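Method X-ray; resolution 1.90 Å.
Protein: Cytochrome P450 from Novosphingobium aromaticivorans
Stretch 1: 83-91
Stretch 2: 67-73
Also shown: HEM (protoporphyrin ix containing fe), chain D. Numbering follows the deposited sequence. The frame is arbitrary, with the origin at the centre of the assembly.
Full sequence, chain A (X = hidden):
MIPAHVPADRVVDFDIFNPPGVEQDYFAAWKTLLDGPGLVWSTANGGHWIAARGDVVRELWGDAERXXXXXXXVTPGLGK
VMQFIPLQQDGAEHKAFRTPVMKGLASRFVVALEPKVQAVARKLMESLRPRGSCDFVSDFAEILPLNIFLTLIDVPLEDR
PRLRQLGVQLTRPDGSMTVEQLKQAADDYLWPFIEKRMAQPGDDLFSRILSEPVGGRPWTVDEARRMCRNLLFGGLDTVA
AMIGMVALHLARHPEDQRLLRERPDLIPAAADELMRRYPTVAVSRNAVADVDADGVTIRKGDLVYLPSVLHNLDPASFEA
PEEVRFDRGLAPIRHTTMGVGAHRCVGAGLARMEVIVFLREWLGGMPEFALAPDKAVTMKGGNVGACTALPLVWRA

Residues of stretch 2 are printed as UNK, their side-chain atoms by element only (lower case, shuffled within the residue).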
ATOM      1  N   GLN A  83      11.663  -9.809   8.060  1.00 10.48           N
ATOM      2  CA  GLN A  83      12.586 -10.358   7.050  1.00 10.90           C
ATOM      3  C   GLN A  83      11.871 -10.591   5.713  1.00  9.46           C
ATOM      4  O   GLN A  83      12.057 -11.621   5.045  1.00  9.88           O
ATOM      5  CB  GLN A  83      13.235 -11.671   7.553  1.00 11.07           C
ATOM      6  CG  GLN A  83      14.106 -11.443   8.786  1.00 14.23           C
ATOM      7  CD  GLN A  83      15.370 -10.769   8.367  1.00 20.71           C
ATOM      8  OE1 GLN A  83      16.203 -11.379   7.722  1.00 21.85           O
ATOM      9  NE2 GLN A  83      15.501  -9.479   8.687  1.00 22.56           N
ATOM     10  N   PHE A  84      11.093  -9.600   5.293  1.00  8.63           N
ATOM     11  CA  PHE A  84      10.305  -9.728   4.055  1.00  8.43           C
ATOM     12  C   PHE A  84      11.160  -9.875   2.800  1.00  8.21           C
ATOM     13  O   PHE A  84      12.184  -9.208   2.627  1.00  6.45           O
ATOM     14  CB  PHE A  84       9.446  -8.478   3.867  1.00  7.94           C
ATOM     15  CG  PHE A  84       8.277  -8.395   4.771  1.00 11.03           C
ATOM     16  CD1 PHE A  84       7.357  -9.417   4.837  1.00  7.76           C
ATOM     17  CD2 PHE A  84       8.047  -7.232   5.509  1.00 11.45           C
ATOM     18  CE1 PHE A  84       6.237  -9.318   5.659  1.00  7.64           C
ATOM     19  CE2 PHE A  84       6.920  -7.126   6.314  1.00 13.28           C
ATOM     20  CZ  PHE A  84       6.013  -8.179   6.384  1.00  9.81           C
ATOM     21  N   ILE A  85      10.719 -10.763   1.913  1.00  6.48           N
ATOM     22  CA  ILE A  85      11.365 -10.905   0.609  1.00  7.90           C
ATOM     23  C   ILE A  85      10.336 -10.559  -0.500  1.00  7.66           C
ATOM     24  O   ILE A  85       9.225 -11.109  -0.519  1.00  8.66           O
ATOM     25  CB  ILE A  85      11.869 -12.353   0.386  1.00  6.33           C
ATOM     26  CG1 ILE A  85      13.125 -12.618   1.222  1.00  7.77           C
ATOM     27  CG2 ILE A  85      12.190 -12.590  -1.113  1.00  9.02           C
ATOM     28  CD1 ILE A  85      13.533 -14.146   1.116  1.00  8.85           C
ATOM     29  N   PRO A  86      10.703  -9.675  -1.445  1.00  8.17           N
ATOM     30  CA  PRO A  86      11.940  -8.951  -1.672  1.00  7.89           C
ATOM     31  C   PRO A  86      12.044  -7.607  -0.909  1.00  7.78           C
ATOM     32  O   PRO A  86      13.061  -6.948  -1.036  1.00  6.88           O
ATOM     33  CB  PRO A  86      11.929  -8.705  -3.189  1.00  9.33           C
ATOM     34  CG  PRO A  86      10.507  -8.801  -3.591  1.00 11.26           C
ATOM     35  CD  PRO A  86       9.705  -9.391  -2.492  1.00  8.32           C
ATOM     36  N   LEU A  87      11.023  -7.231  -0.120  1.00  6.76           N
ATOM     37  CA  LEU A  87      10.892  -5.812   0.331  1.00  8.30           C
ATOM     38  C   LEU A  87      12.137  -5.300   1.057  1.00  8.37           C
ATOM     39  O   LEU A  87      12.513  -4.129   0.924  1.00  8.49           O
ATOM     40  CB  LEU A  87       9.646  -5.605   1.217  1.00  7.78           C
ATOM     41  CG  LEU A  87       9.323  -4.196   1.745  1.00  9.46           C
ATOM     42  CD1 LEU A  87       8.979  -3.204   0.587  1.00 10.93           C
ATOM     43  CD2 LEU A  87       8.187  -4.280   2.733  1.00  9.46           C
ATOM     44  N   GLN A  88      12.729  -6.173   1.865  1.00  8.28           N
ATOM     45  CA  GLN A  88      13.850  -5.773   2.731  1.00  9.22           C
ATOM     46  C   GLN A  88      15.208  -6.122   2.193  1.00  9.90           C
ATOM     47  O   GLN A  88      16.186  -5.949   2.914  1.00 11.63           O
ATOM     48  CB  GLN A  88      13.690  -6.388   4.122  1.00  8.54           C
ATOM     49  CG  GLN A  88      12.574  -5.722   4.929  1.00 10.08           C
ATOM     50  CD  GLN A  88      12.438  -6.371   6.297  1.00 11.30           C
ATOM     51  OE1 GLN A  88      13.309  -6.242   7.183  1.00 13.20           O
ATOM     52  NE2 GLN A  88      11.368  -7.046   6.474  1.00  5.11           N
ATOM     53  N   GLN A  89      15.302  -6.596   0.946  1.00  9.37           N
ATOM     54  CA  GLN A  89      16.632  -6.929   0.413  1.00  9.27           C
ATOM     55  C   GLN A  89      17.270  -5.805  -0.388  1.00  9.44           C
ATOM     56  O   GLN A  89      16.573  -4.932  -0.868  1.00  7.93           O
ATOM     57  CB  GLN A  89      16.531  -8.185  -0.440  1.00  9.19           C
ATOM     58  CG  GLN A  89      15.885  -9.329   0.359  1.00 10.14           C
ATOM     59  CD  GLN A  89      15.646 -10.530  -0.528  1.00 16.35           C
ATOM     60  OE1 GLN A  89      14.964 -10.438  -1.545  1.00 16.15           O
ATOM     61  NE2 GLN A  89      16.207 -11.659  -0.149  1.00 16.43           N
ATOM     62  N   ASP A  90      18.601  -5.849  -0.517  1.00  9.01           N
ATOM     63  CA  ASP A  90      19.348  -4.894  -1.329  1.00 10.86           C
ATOM     64  C   ASP A  90      20.116  -5.604  -2.441  1.00 10.62           C
ATOM     65  O   ASP A  90      20.361  -6.816  -2.356  1.00 10.85           O
ATOM     66  CB  ASP A  90      20.366  -4.140  -0.468  1.00 11.79           C
ATOM     67  CG  ASP A  90      19.722  -3.327   0.663  1.00 13.90           C
ATOM     68  OD1 ASP A  90      18.696  -2.630   0.457  1.00 11.50           O
ATOM     69  OD2 ASP A  90      20.298  -3.344   1.789  1.00 15.27           O
ATOM     70  N   GLY A  91      20.455  -4.834  -3.471  1.00 11.06           N
ATOM     71  CA  GLY A  91      21.518  -5.179  -4.439  1.00 11.35           C
ATOM     72  C   GLY A  91      21.214  -6.408  -5.262  1.00 11.22           C
ATOM     73  O   GLY A  91      20.091  -6.621  -5.689  1.00  8.92           O
ATOM     74  N   UNK A  67      20.883   4.008   0.430  1.00 11.43           N
ATOM     75  CA  UNK A  67      19.808   3.949   1.443  1.00 11.21           C
ATOM     76  C   UNK A  67      19.146   2.580   1.354  1.00 10.91           C
ATOM     77  O   UNK A  67      18.332   2.336   0.461  1.00 11.82           O
ATOM     78  c   UNK A  67      19.315   6.499   1.324  1.00 12.34           C
ATOM     79  c   UNK A  67      18.786   5.071   1.207  1.00 12.01           C
ATOM     80  c   UNK A  67      18.111   7.433   1.193  1.00 16.25           C
ATOM     81  c   UNK A  67      20.002   6.748   2.674  1.00 15.54           C
ATOM     82  N   UNK A  68      19.510   1.721   2.300  1.00  9.30           N
ATOM     83  CA  UNK A  68      19.135   0.323   2.381  1.00  8.58           C
ATOM     84  C   UNK A  68      17.703   0.202   2.828  1.00  8.99           C
ATOM     85  O   UNK A  68      17.184   1.038   3.603  1.00  8.66           O
ATOM     86  o   UNK A  68      19.628  -1.795   3.653  1.00 11.02           O
ATOM     87  c   UNK A  68      20.051  -0.443   3.371  1.00  8.18           C
ATOM     88  N   UNK A  69      17.092  -0.873   2.343  1.00  9.46           N
ATOM     89  CA  UNK A  69      15.704  -1.230   2.663  1.00  9.68           C
ATOM     90  C   UNK A  69      15.662  -2.195   3.831  1.00  9.71           C
ATOM     91  O   UNK A  69      14.585  -2.693   4.202  1.00  8.23           O
ATOM     92  c   UNK A  69      15.007  -1.871   1.467  1.00 10.37           C
ATOM     93  o   UNK A  69      14.757  -0.885   0.473  1.00  9.86           O
ATOM     94  N   UNK A  70      16.825  -2.477   4.414  1.00 10.18           N
ATOM     95  CA  UNK A  70      16.880  -3.514   5.428  1.00 13.77           C
ATOM     96  C   UNK A  70      16.059  -3.238   6.667  1.00 13.26           C
ATOM     97  O   UNK A  70      15.461  -4.155   7.240  1.00 12.77           O
ATOM     98  c   UNK A  70      18.612  -5.049   6.256  1.00 22.59           C
ATOM     99  c   UNK A  70      18.318  -3.687   5.910  1.00 15.84           C
ATOM    100  o   UNK A  70      18.894  -5.636   3.958  1.00 34.81           O
ATOM    101  n   UNK A  70      20.546  -6.194   5.424  1.00 34.14           N
ATOM    102  c   UNK A  70      19.355  -5.666   5.122  1.00 32.53           C
ATOM    103  N   UNK A  71      16.063  -1.982   7.108  1.00 13.55           N
ATOM    104  CA  UNK A  71      15.467  -1.616   8.416  1.00 14.00           C
ATOM    105  C   UNK A  71      13.929  -1.866   8.516  1.00 14.10           C
ATOM    106  O   UNK A  71      13.408  -2.154   9.602  1.00 13.48           O
ATOM    107  s   UNK A  71      15.045   1.128   7.641  1.00 21.71           S
ATOM    108  c   UNK A  71      15.809  -0.153   8.753  1.00 15.03           C
ATOM    109  N   UNK A  72      13.224  -1.736   7.392  1.00 12.53           N
ATOM    110  CA  UNK A  72      11.745  -1.866   7.290  1.00 11.94           C
ATOM    111  C   UNK A  72      10.971  -0.707   7.920  1.00 12.00           C
ATOM    112  O   UNK A  72      10.042  -0.182   7.313  1.00 11.19           O
ATOM    113  c   UNK A  72       9.330  -3.611   6.199  1.00 11.99           C
ATOM    114  c   UNK A  72      11.196  -3.209   7.822  1.00 11.17           C
ATOM    115  c   UNK A  72       9.275  -4.810   8.376  1.00 12.67           C
ATOM    116  c   UNK A  72       9.681  -3.508   7.683  1.00 11.69           C
ATOM    117  N   UNK A  73      11.338  -0.343   9.146  1.00 11.34           N
ATOM    118  CA  UNK A  73      10.567   0.633   9.880  1.00 11.59           C
ATOM    119  C   UNK A  73      11.416   1.349  10.881  1.00 12.40           C
ATOM    120  O   UNK A  73      12.507   0.848  11.291  1.00 11.47           O
ATOM    121  c   UNK A  73       9.371  -0.015  10.577  1.00 11.33           C
TER
HETATM  122  CHA HEM D 417       6.422  -2.683  -2.823  1.00  2.48           C
HETATM  123  CHB HEM D 417       2.626   0.355  -2.560  1.00  5.96           C
HETATM  124  CHC HEM D 417      -0.332  -3.284  -3.702  1.00  5.36           C
HETATM  125  CHD HEM D 417       3.237  -6.411  -2.931  1.00  8.21           C
HETATM  126  C1A HEM D 417       5.641  -1.545  -2.728  1.00  5.58           C
HETATM  127  C2A HEM D 417       6.161  -0.210  -2.552  1.00  5.46           C
HETATM  128  C3A HEM D 417       5.147   0.644  -2.479  1.00  4.72           C
HETATM  129  C4A HEM D 417       3.910  -0.134  -2.570  1.00  6.21           C
HETATM  130  CMA HEM D 417       5.295   2.169  -2.247  1.00  5.72           C
HETATM  131  CAA HEM D 417       7.669   0.176  -2.513  1.00  6.43           C
HETATM  132  CBA HEM D 417       8.172  -0.069  -1.108  1.00  6.68           C
HETATM  133  CGA HEM D 417       9.615   0.380  -0.926  1.00  6.78           C
HETATM  134  O1A HEM D 417      10.189   0.103   0.173  1.00  7.91           O
HETATM  135  O2A HEM D 417      10.245   1.015  -1.830  1.00  8.19           O
HETATM  136  C1B HEM D 417       1.473  -0.356  -2.861  1.00  5.61           C
HETATM  137  C2B HEM D 417       0.151   0.198  -3.012  1.00  4.66           C
HETATM  138  C3B HEM D 417      -0.657  -0.832  -3.334  1.00  5.25           C
HETATM  139  C4B HEM D 417       0.143  -2.040  -3.387  1.00  5.27           C
HETATM  140  CMB HEM D 417      -0.188   1.689  -2.834  1.00  3.95           C
HETATM  141  CAB HEM D 417      -2.165  -0.899  -3.589  1.00  8.63           C
HETATM  142  CBB HEM D 417      -2.983   0.163  -3.474  1.00 14.94           C
HETATM  143  C1C HEM D 417       0.323  -4.477  -3.612  1.00  7.61           C
HETATM  144  C2C HEM D 417      -0.210  -5.798  -3.920  1.00  8.68           C
HETATM  145  C3C HEM D 417       0.808  -6.668  -3.664  1.00 12.06           C
HETATM  146  C4C HEM D 417       1.990  -5.921  -3.302  1.00  7.84           C
HETATM  147  CMC HEM D 417      -1.673  -6.087  -4.385  1.00 10.19           C
HETATM  148  CAC HEM D 417       0.883  -8.206  -3.821  1.00 14.60           C
HETATM  149  CBC HEM D 417      -0.173  -8.995  -3.656  1.00 21.62           C
HETATM  150  C1D HEM D 417       4.401  -5.717  -2.868  1.00  6.67           C
HETATM  151  C2D HEM D 417       5.709  -6.336  -2.710  1.00  7.59           C
HETATM  152  C3D HEM D 417       6.687  -5.176  -2.723  1.00  4.94           C
HETATM  153  C4D HEM D 417       5.912  -3.972  -2.837  1.00  5.27           C
HETATM  154  CMD HEM D 417       6.035  -7.869  -2.618  1.00  5.24           C
HETATM  155  CAD HEM D 417       8.230  -5.335  -2.600  1.00  6.71           C
HETATM  156  CBD HEM D 417       8.786  -5.149  -4.023  1.00  5.13           C
HETATM  157  CGD HEM D 417      10.310  -5.114  -3.872  1.00  9.47           C
HETATM  158  O1D HEM D 417      10.848  -4.911  -2.764  1.00  7.95           O
HETATM  159  O2D HEM D 417      11.026  -5.234  -4.872  1.00 11.02           O
HETATM  160  NA  HEM D 417       4.248  -1.462  -2.757  1.00  6.44           N
HETATM  161  NB  HEM D 417       1.419  -1.704  -3.146  1.00  5.60           N
HETATM  162  NC  HEM D 417       1.666  -4.593  -3.289  1.00  7.35           N
HETATM  163  ND  HEM D 417       4.558  -4.337  -2.915  1.00  4.72           N
HETATM  164 FE   HEM D 417       2.983  -3.019  -3.101  1.00  8.33          FE
HETATM  165  O   HOH W   1      12.240  -1.656  -0.109  1.00 10.93           O
HETATM  166  O   HOH W   2       2.707  -3.302  -0.743  1.00 12.50           O

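Position 67 has four side-chain carbons, forked at the second. The carbon bonded to CA is followed by one that carries two ends. The CA-to-CB bond points away from stretch 1, and no atom comes within contact distance. Four carbons forked at the second make this Leu67. Its backbone is in strand conformation.

Position 68 has one carbon and then one oxygen. The oxygen lies 2.5 Å from OD2 of Asp90. The side chain is a hydroxymethyl group, so the residue is Ser68. Its OG donates a short hydrogen bond to that OD2. The CA-to-CB bond runs sideways to stretch 1, and the t rotamer carries the hydroxyl to the carboxylate.

Position 69 also has one carbon and one oxygen. Its CB lies 3.4 Å from the backbone O of Leu87. The side chain is again that of serine, Ser69. Its backbone N donates to OD1 of Asp90 at 3.0 Å, and the N-H...O angle of 178° is almost straight. Its OG donates to water 1 at 2.7 Å. That water in turn donates to O of Leu87 and to O1A of HEM, each at 2.7 Å. One water therefore ties both stretches to a heme propionate.

Position 70 has three carbons, the third carrying one oxygen and one nitrogen. CA-to-CB points away from stretch 1, but the end of the side chain comes nearer, close to the backbone O of Gln88. This is a terminal amide after two methylene carbons, hence Gln70. The backbone packs closely here too: CA of Gln70 is 3.6 Å from O of Gln88, a CA-H...O contact. Within its own stretch, N of Gln70 donates to OG of Ser68 at 3.0 Å. The Ser68 hydroxyl thus accepts from N of Gln70 while it donates to Asp90.

Position 71 has one carbon and then one sulfur. Its CA-to-CB bond points away from stretch 1, and it makes no contact with it. A single carbon bearing sulfur identifies Cys71.

Position 72 has four carbons, forked at the second, as at 67. Here CA-to-CB points toward stretch 1. One end carbon lies 3.7 Å from CD2 of Leu87, and the other 3.9 Å from CE2 of Phe84. The residue is Leu72; these ends are its CD1 and CD2, respectively. The backbone has positive phi (71°).

Position 73 has one side-chain carbon and nothing beyond it. This is Ala73, which is out of reach of stretch 1.

The contact has a polar end and an apolar end. At the polar end, the two carboxylate oxygens of Asp90 take hydrogen bonds from Ser68 and Ser69, one from a side chain and one from the backbone. At the apolar end, Leu72 packs against Phe84 and Leu87. Between them the backbones draw close, with the CA atoms of Gln88 and Gln70 4.6 Å apart. CA of Gln88 also approaches O of Ser69 at 3.5 Å in a second CA-H...O contact.

Stretch 2 67-73: LSSQCLA
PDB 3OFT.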